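Local coordinates for VAO-type flavoprotein oxidase VAO615 (Myceliophthora thermophila, PDB 6F72) that is probably an oxidoreductase of unidentified substrate, with bicovalently bound FAD that, once reduced, reacts rapidly with molecular oxygen, at residues I55-F69 / D113-V127. Numbering follows the deposited sequence.
Sequences IATVPQASVCHKSPF and DPSQPCQLGNYPSYV. With NAG (2-acetamido-2-deoxy-beta-D-glucopyranose), chain C; NAG (2-acetamido-2-deoxy-beta-D-glucopyranose), chain D.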
loop_
_atom_site.group_PDB
_atom_site.type_symbol
_atom_site.label_atom_id
_atom_site.label_comp_id
_atom_site.label_asym_id
_atom_site.label_seq_id
_atom_site.Cartn_x
_atom_site.Cartn_y
_atom_site.Cartn_z
ATOM N N ILE A 55 14.340 -20.685 3.673
ATOM C CA ILE A 55 13.081 -21.412 3.846
ATOM C C ILE A 55 12.619 -21.898 2.460
ATOM O O ILE A 55 12.628 -21.131 1.507
ATOM C CB ILE A 55 11.981 -20.525 4.506
ATOM C CG1 ILE A 55 12.449 -19.951 5.849
ATOM C CG2 ILE A 55 10.674 -21.304 4.696
ATOM C CD1 ILE A 55 11.399 -19.139 6.586
ATOM N N ALA A 56 12.267 -23.177 2.346
ATOM C CA ALA A 56 11.525 -23.691 1.184
ATOM C C ALA A 56 10.068 -23.280 1.387
ATOM O O ALA A 56 9.487 -23.546 2.446
ATOM C CB ALA A 56 11.641 -25.211 1.069
ATOM N N THR A 57 9.490 -22.604 0.398
ATOM C CA THR A 57 8.121 -22.130 0.525
ATOM C C THR A 57 7.145 -23.306 0.677
ATOM O O THR A 57 7.164 -24.268 -0.093
ATOM C CB THR A 57 7.701 -21.247 -0.667
ATOM O OG1 THR A 57 8.649 -20.189 -0.830
ATOM C CG2 THR A 57 6.312 -20.667 -0.455
ATOM N N VAL A 58 6.343 -23.222 1.730
ATOM C CA VAL A 58 5.211 -24.091 1.933
ATOM C C VAL A 58 4.061 -23.130 2.180
ATOM O O VAL A 58 4.029 -22.496 3.246
ATOM C CB VAL A 58 5.392 -25.031 3.148
ATOM C CG1 VAL A 58 4.160 -25.921 3.310
ATOM C CG2 VAL A 58 6.650 -25.869 2.993
ATOM N N PRO A 59 3.137 -22.993 1.194
ATOM C CA PRO A 59 2.001 -22.073 1.331
ATOM C C PRO A 59 1.182 -22.376 2.572
ATOM O O PRO A 59 1.062 -23.526 2.951
ATOM C CB PRO A 59 1.202 -22.308 0.044
ATOM C CG PRO A 59 2.248 -22.640 -0.960
ATOM C CD PRO A 59 3.261 -23.479 -0.192
ATOM N N GLN A 60 0.662 -21.338 3.213
ATOM C CA GLN A 60 -0.093 -21.468 4.465
ATOM C C GLN A 60 -1.313 -22.425 4.388
ATOM O O GLN A 60 -1.653 -23.074 5.375
ATOM C CB GLN A 60 -0.517 -20.079 4.947
ATOM C CG GLN A 60 -0.833 -19.989 6.431
ATOM C CD GLN A 60 -1.181 -18.579 6.869
ATOM O OE1 GLN A 60 -1.886 -17.848 6.181
ATOM N NE2 GLN A 60 -0.679 -18.192 8.036
ATOM N N ALA A 61 -1.942 -22.527 3.218
ATOM C CA ALA A 61 -3.102 -23.419 3.017
ATOM C C ALA A 61 -2.744 -24.853 2.592
ATOM O O ALA A 61 -3.617 -25.618 2.173
ATOM C CB ALA A 61 -4.112 -22.792 2.055
ATOM N N SER A 62 -1.474 -25.237 2.725
ATOM C CA SER A 62 -1.085 -26.631 2.489
ATOM C C SER A 62 -1.811 -27.587 3.446
ATOM O O SER A 62 -2.048 -28.742 3.093
ATOM C CB SER A 62 0.417 -26.820 2.608
ATOM O OG SER A 62 0.779 -26.801 3.961
ATOM N N VAL A 63 -2.170 -27.088 4.636
ATOM C CA VAL A 63 -3.059 -27.801 5.580
ATOM C C VAL A 63 -4.439 -28.173 4.996
ATOM O O VAL A 63 -5.119 -29.079 5.496
ATOM C CB VAL A 63 -3.245 -27.039 6.923
ATOM C CG1 VAL A 63 -1.940 -26.990 7.694
ATOM C CG2 VAL A 63 -3.806 -25.638 6.711
ATOM N N CYS A 64 -4.828 -27.470 3.934
ATOM C CA CYS A 64 -6.094 -27.689 3.227
ATOM C C CYS A 64 -5.971 -28.697 2.083
ATOM O O CYS A 64 -6.956 -28.985 1.401
ATOM C CB CYS A 64 -6.618 -26.351 2.702
ATOM S SG CYS A 64 -7.161 -25.253 4.027
ATOM N N HIS A 65 -4.764 -29.233 1.885
ATOM C CA HIS A 65 -4.479 -30.190 0.806
ATOM C C HIS A 65 -3.608 -31.353 1.254
ATOM O O HIS A 65 -3.059 -31.328 2.348
ATOM C CB HIS A 65 -3.873 -29.490 -0.408
ATOM C CG HIS A 65 -4.719 -28.377 -0.927
ATOM N ND1 HIS A 65 -5.799 -28.592 -1.758
ATOM C CD2 HIS A 65 -4.680 -27.045 -0.691
ATOM C CE1 HIS A 65 -6.372 -27.434 -2.033
ATOM N NE2 HIS A 65 -5.707 -26.478 -1.408
ATOM N N LYS A 66 -3.483 -32.354 0.382
ATOM C CA LYS A 66 -2.926 -33.656 0.730
ATOM C C LYS A 66 -1.522 -33.900 0.176
ATOM O O LYS A 66 -0.729 -34.621 0.799
ATOM C CB LYS A 66 -3.909 -34.758 0.318
ATOM C CG LYS A 66 -5.103 -34.823 1.261
ATOM C CD LYS A 66 -6.408 -35.228 0.593
ATOM C CE LYS A 66 -7.335 -35.861 1.631
ATOM N NZ LYS A 66 -8.779 -35.836 1.249
ATOM N N SER A 67 -1.221 -33.289 -0.969
ATOM C CA SER A 67 0.096 -33.369 -1.613
ATOM C C SER A 67 0.558 -31.956 -2.052
ATOM O O SER A 67 -0.298 -31.099 -2.273
ATOM C CB SER A 67 0.038 -34.336 -2.804
ATOM O OG SER A 67 -0.705 -33.795 -3.886
ATOM N N PRO A 68 1.873 -31.692 -2.166
ATOM C CA PRO A 68 2.921 -32.684 -1.937
ATOM C C PRO A 68 3.551 -32.590 -0.536
ATOM O O PRO A 68 4.562 -33.241 -0.277
ATOM C CB PRO A 68 3.938 -32.336 -3.029
ATOM C CG PRO A 68 3.792 -30.840 -3.216
ATOM C CD PRO A 68 2.460 -30.424 -2.641
ATOM N N PHE A 69 2.938 -31.811 0.354
ATOM C CA PHE A 69 3.518 -31.532 1.668
ATOM C C PHE A 69 3.042 -32.491 2.763
ATOM O O PHE A 69 3.629 -32.523 3.852
ATOM C CB PHE A 69 3.318 -30.062 2.076
ATOM C CG PHE A 69 3.849 -29.068 1.069
ATOM C CD1 PHE A 69 5.230 -28.897 0.881
ATOM C CD2 PHE A 69 2.972 -28.305 0.299
ATOM C CE1 PHE A 69 5.719 -27.985 -0.052
ATOM C CE2 PHE A 69 3.458 -27.386 -0.638
ATOM C CZ PHE A 69 4.831 -27.228 -0.814
ATOM N N ASP A 113 -10.684 -28.007 -3.769
ATOM C CA ASP A 113 -10.688 -29.409 -3.434
ATOM C C ASP A 113 -9.401 -29.820 -2.720
ATOM O O ASP A 113 -8.312 -29.478 -3.195
ATOM C CB ASP A 113 -10.861 -30.243 -4.691
ATOM C CG ASP A 113 -11.327 -31.637 -4.378
ATOM O OD1 ASP A 113 -10.518 -32.474 -3.941
ATOM O OD2 ASP A 113 -12.523 -31.886 -4.548
ATOM N N PRO A 114 -9.521 -30.557 -1.581
ATOM C CA PRO A 114 -8.362 -31.068 -0.827
ATOM C C PRO A 114 -7.401 -31.917 -1.664
ATOM O O PRO A 114 -6.174 -31.850 -1.460
ATOM C CB PRO A 114 -9.010 -31.905 0.274
ATOM C CG PRO A 114 -10.296 -31.203 0.531
ATOM C CD PRO A 114 -10.778 -30.777 -0.832
ATOM N N SER A 115 -7.958 -32.677 -2.611
ATOM C CA SER A 115 -7.179 -33.520 -3.523
ATOM C C SER A 115 -6.423 -32.712 -4.600
ATOM O O SER A 115 -5.574 -33.258 -5.306
ATOM C CB SER A 115 -8.060 -34.618 -4.165
ATOM O OG SER A 115 -8.936 -35.244 -3.227
ATOM N N GLN A 116 -6.715 -31.420 -4.724
ATOM C CA GLN A 116 -5.971 -30.568 -5.650
ATOM C C GLN A 116 -4.586 -30.260 -5.054
ATOM O O GLN A 116 -4.499 -29.743 -3.924
ATOM C CB GLN A 116 -6.758 -29.293 -5.991
ATOM C CG GLN A 116 -6.126 -28.425 -7.068
ATOM C CD GLN A 116 -6.799 -27.062 -7.226
ATOM O OE1 GLN A 116 -8.018 -26.941 -7.112
ATOM N NE2 GLN A 116 -6.001 -26.029 -7.504
ATOM N N PRO A 117 -3.502 -30.581 -5.808
ATOM C CA PRO A 117 -2.142 -30.462 -5.262
ATOM C C PRO A 117 -1.833 -29.038 -4.844
ATOM O O PRO A 117 -2.144 -28.099 -5.591
ATOM C CB PRO A 117 -1.243 -30.866 -6.445
ATOM C CG PRO A 117 -2.125 -31.659 -7.349
ATOM C CD PRO A 117 -3.470 -30.999 -7.227
ATOM N N CYS A 118 -1.267 -28.883 -3.641
ATOM C CA CYS A 118 -0.814 -27.582 -3.148
ATOM C C CYS A 118 0.440 -27.155 -3.912
ATOM O O CYS A 118 1.568 -27.609 -3.618
ATOM C CB CYS A 118 -0.554 -27.597 -1.630
ATOM S SG CYS A 118 0.165 -26.048 -1.005
ATOM N N GLN A 119 0.223 -26.270 -4.883
ATOM C CA GLN A 119 1.275 -25.786 -5.760
ATOM C C GLN A 119 1.694 -24.369 -5.389
ATOM O O GLN A 119 0.915 -23.589 -4.820
ATOM C CB GLN A 119 0.822 -25.841 -7.225
ATOM C CG GLN A 119 0.736 -27.255 -7.799
ATOM C CD GLN A 119 -0.258 -27.359 -8.947
ATOM O OE1 GLN A 119 -0.368 -26.454 -9.774
ATOM N NE2 GLN A 119 -0.991 -28.470 -9.000
ATOM N N LEU A 120 2.939 -24.055 -5.722
ATOM C CA LEU A 120 3.523 -22.768 -5.416
ATOM C C LEU A 120 2.940 -21.685 -6.332
ATOM O O LEU A 120 2.504 -20.647 -5.848
ATOM C CB LEU A 120 5.051 -22.841 -5.479
ATOM C CG LEU A 120 5.800 -23.706 -4.450
ATOM C CD1 LEU A 120 7.302 -23.545 -4.603
ATOM C CD2 LEU A 120 5.385 -23.430 -3.012
ATOM N N GLY A 121 2.883 -21.961 -7.636
ATOM C CA GLY A 121 2.337 -21.021 -8.619
ATOM C C GLY A 121 3.158 -19.750 -8.654
ATOM O O GLY A 121 4.349 -19.799 -8.942
ATOM N N ASN A 122 2.517 -18.623 -8.331
ATOM C CA ASN A 122 3.170 -17.301 -8.308
ATOM C C ASN A 122 4.066 -17.079 -7.070
ATOM O O ASN A 122 4.862 -16.125 -7.025
ATOM C CB ASN A 122 2.127 -16.178 -8.377
ATOM C CG ASN A 122 1.319 -16.172 -9.681
ATOM O OD1 ASN A 122 1.831 -16.435 -10.779
ATOM N ND2 ASN A 122 0.048 -15.832 -9.554
ATOM N N TYR A 123 3.925 -17.942 -6.065
ATOM C CA TYR A 123 4.721 -17.869 -4.847
ATOM C C TYR A 123 6.181 -18.153 -5.179
ATOM O O TYR A 123 6.446 -18.940 -6.098
ATOM C CB TYR A 123 4.190 -18.879 -3.820
ATOM C CG TYR A 123 2.986 -18.397 -3.041
ATOM C CD1 TYR A 123 2.211 -17.318 -3.492
ATOM C CD2 TYR A 123 2.605 -19.038 -1.864
ATOM C CE1 TYR A 123 1.105 -16.884 -2.781
ATOM C CE2 TYR A 123 1.497 -18.610 -1.144
ATOM C CZ TYR A 123 0.760 -17.530 -1.608
ATOM O OH TYR A 123 -0.325 -17.089 -0.896
ATOM N N PRO A 124 7.131 -17.500 -4.460
ATOM C CA PRO A 124 8.564 -17.776 -4.660
ATOM C C PRO A 124 8.906 -19.210 -4.229
ATOM O O PRO A 124 8.242 -19.738 -3.347
ATOM C CB PRO A 124 9.247 -16.788 -3.694
ATOM C CG PRO A 124 8.256 -16.624 -2.585
ATOM C CD PRO A 124 6.906 -16.654 -3.269
ATOM N N SER A 125 9.933 -19.811 -4.834
ATOM C CA SER A 125 10.419 -21.142 -4.453
ATOM C C SER A 125 11.108 -21.194 -3.082
ATOM O O SER A 125 10.923 -22.149 -2.321
ATOM C CB SER A 125 11.393 -21.650 -5.504
ATOM O OG SER A 125 10.744 -21.864 -6.732
ATOM N N TYR A 126 11.936 -20.185 -2.798
ATOM C CA TYR A 126 12.700 -20.087 -1.543
ATOM C C TYR A 126 12.629 -18.674 -0.976
ATOM O O TYR A 126 12.551 -17.692 -1.729
ATOM C CB TYR A 126 14.169 -20.466 -1.756
ATOM C CG TYR A 126 14.388 -21.932 -2.031
ATOM C CD1 TYR A 126 14.578 -22.844 -0.981
ATOM C CD2 TYR A 126 14.408 -22.414 -3.346
ATOM C CE1 TYR A 126 14.774 -24.200 -1.239
ATOM C CE2 TYR A 126 14.593 -23.757 -3.615
ATOM C CZ TYR A 126 14.788 -24.644 -2.566
ATOM O OH TYR A 126 14.978 -25.975 -2.869
ATOM N N VAL A 127 12.677 -18.595 0.352
ATOM C CA VAL A 127 12.484 -17.343 1.089
ATOM C C VAL A 127 13.700 -17.102 1.994
ATOM O O VAL A 127 14.014 -17.937 2.862
ATOM C CB VAL A 127 11.180 -17.402 1.935
ATOM C CG1 VAL A 127 11.029 -16.172 2.819
ATOM C CG2 VAL A 127 9.944 -17.605 1.056
HETATM C C1 NAG C . -3.623 -17.715 -13.010
HETATM C C2 NAG C . -2.931 -16.421 -13.499
HETATM C C3 NAG C . -3.024 -16.291 -15.017
HETATM C C4 NAG C . -2.539 -17.549 -15.756
HETATM C C5 NAG C . -3.138 -18.813 -15.127
HETATM C C6 NAG C . -2.472 -20.081 -15.649
HETATM C C7 NAG C . -2.783 -14.445 -12.010
HETATM C C8 NAG C . -3.526 -13.250 -11.502
HETATM N N2 NAG C . -3.463 -15.211 -12.877
HETATM O O3 NAG C . -2.259 -15.153 -15.431
HETATM O O4 NAG C . -2.978 -17.525 -17.121
HETATM O O5 NAG C . -3.035 -18.822 -13.697
HETATM O O6 NAG C . -3.407 -21.149 -15.464
HETATM O O7 NAG C . -1.637 -14.666 -11.644
HETATM C C1 NAG D . 13.203 -16.032 10.963
HETATM C C2 NAG D . 12.339 -16.996 11.794
HETATM C C3 NAG D . 12.098 -16.417 13.191
HETATM C C4 NAG D . 13.415 -16.085 13.910
HETATM C C5 NAG D . 14.210 -15.124 13.019
HETATM C C6 NAG D . 15.573 -14.746 13.606
HETATM C C7 NAG D . 10.830 -18.321 10.346
HETATM C C8 NAG D . 9.422 -18.425 9.839
HETATM N N2 NAG D . 11.055 -17.294 11.172
HETATM O O3 NAG D . 11.302 -17.316 13.971
HETATM O O4 NAG D . 13.135 -15.436 15.158
HETATM O O5 NAG D . 14.394 -15.683 11.703
HETATM O O6 NAG D . 16.523 -15.799 13.396
HETATM O O7 NAG D . 11.693 -19.119 10.004
#
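C118 packs against P59, S62, H65 and F69. Its CB meets the CB of H65 at 4.0 Å and the O of S67 at 3.6 Å. The sulfur turns anti to the backbone N (chi1 174°), which brings SG to the CB of S62 at 3.7 Å and to the edge of the F69 ring, 3.6 Å from CE2. The same SG is bonded to C108 in a disulfide. The backbone N of C118 donates to the O of S67 at 2.8 Å, in the carbonyl plane. Next to this, P59 packs on the CD2 of L120 and on the ring of Y123, whose OH bonds D97. Beyond C118, H65 ND1 donates to the O of P114 at 3.3 Å from above the carbonyl plane, while its NE2 bonds V109 O.

At the other end, I55 and V127 form an antiparallel hydrogen-bonded pair. This joins the edge strand 54-56 to strand 126-129 in the four-stranded sheet. T57 then bonds two successive carbonyls. Its N donates almost straight (174°) to the O of S125, and its OG1 to the O of P124 at 2.6 Å, both from above the carbonyl plane. Polar bonds to main-chain carbonyls thus lie on both sides of an apolar middle built round one sulfur, where the disulfide ties C118 covalently to the fold.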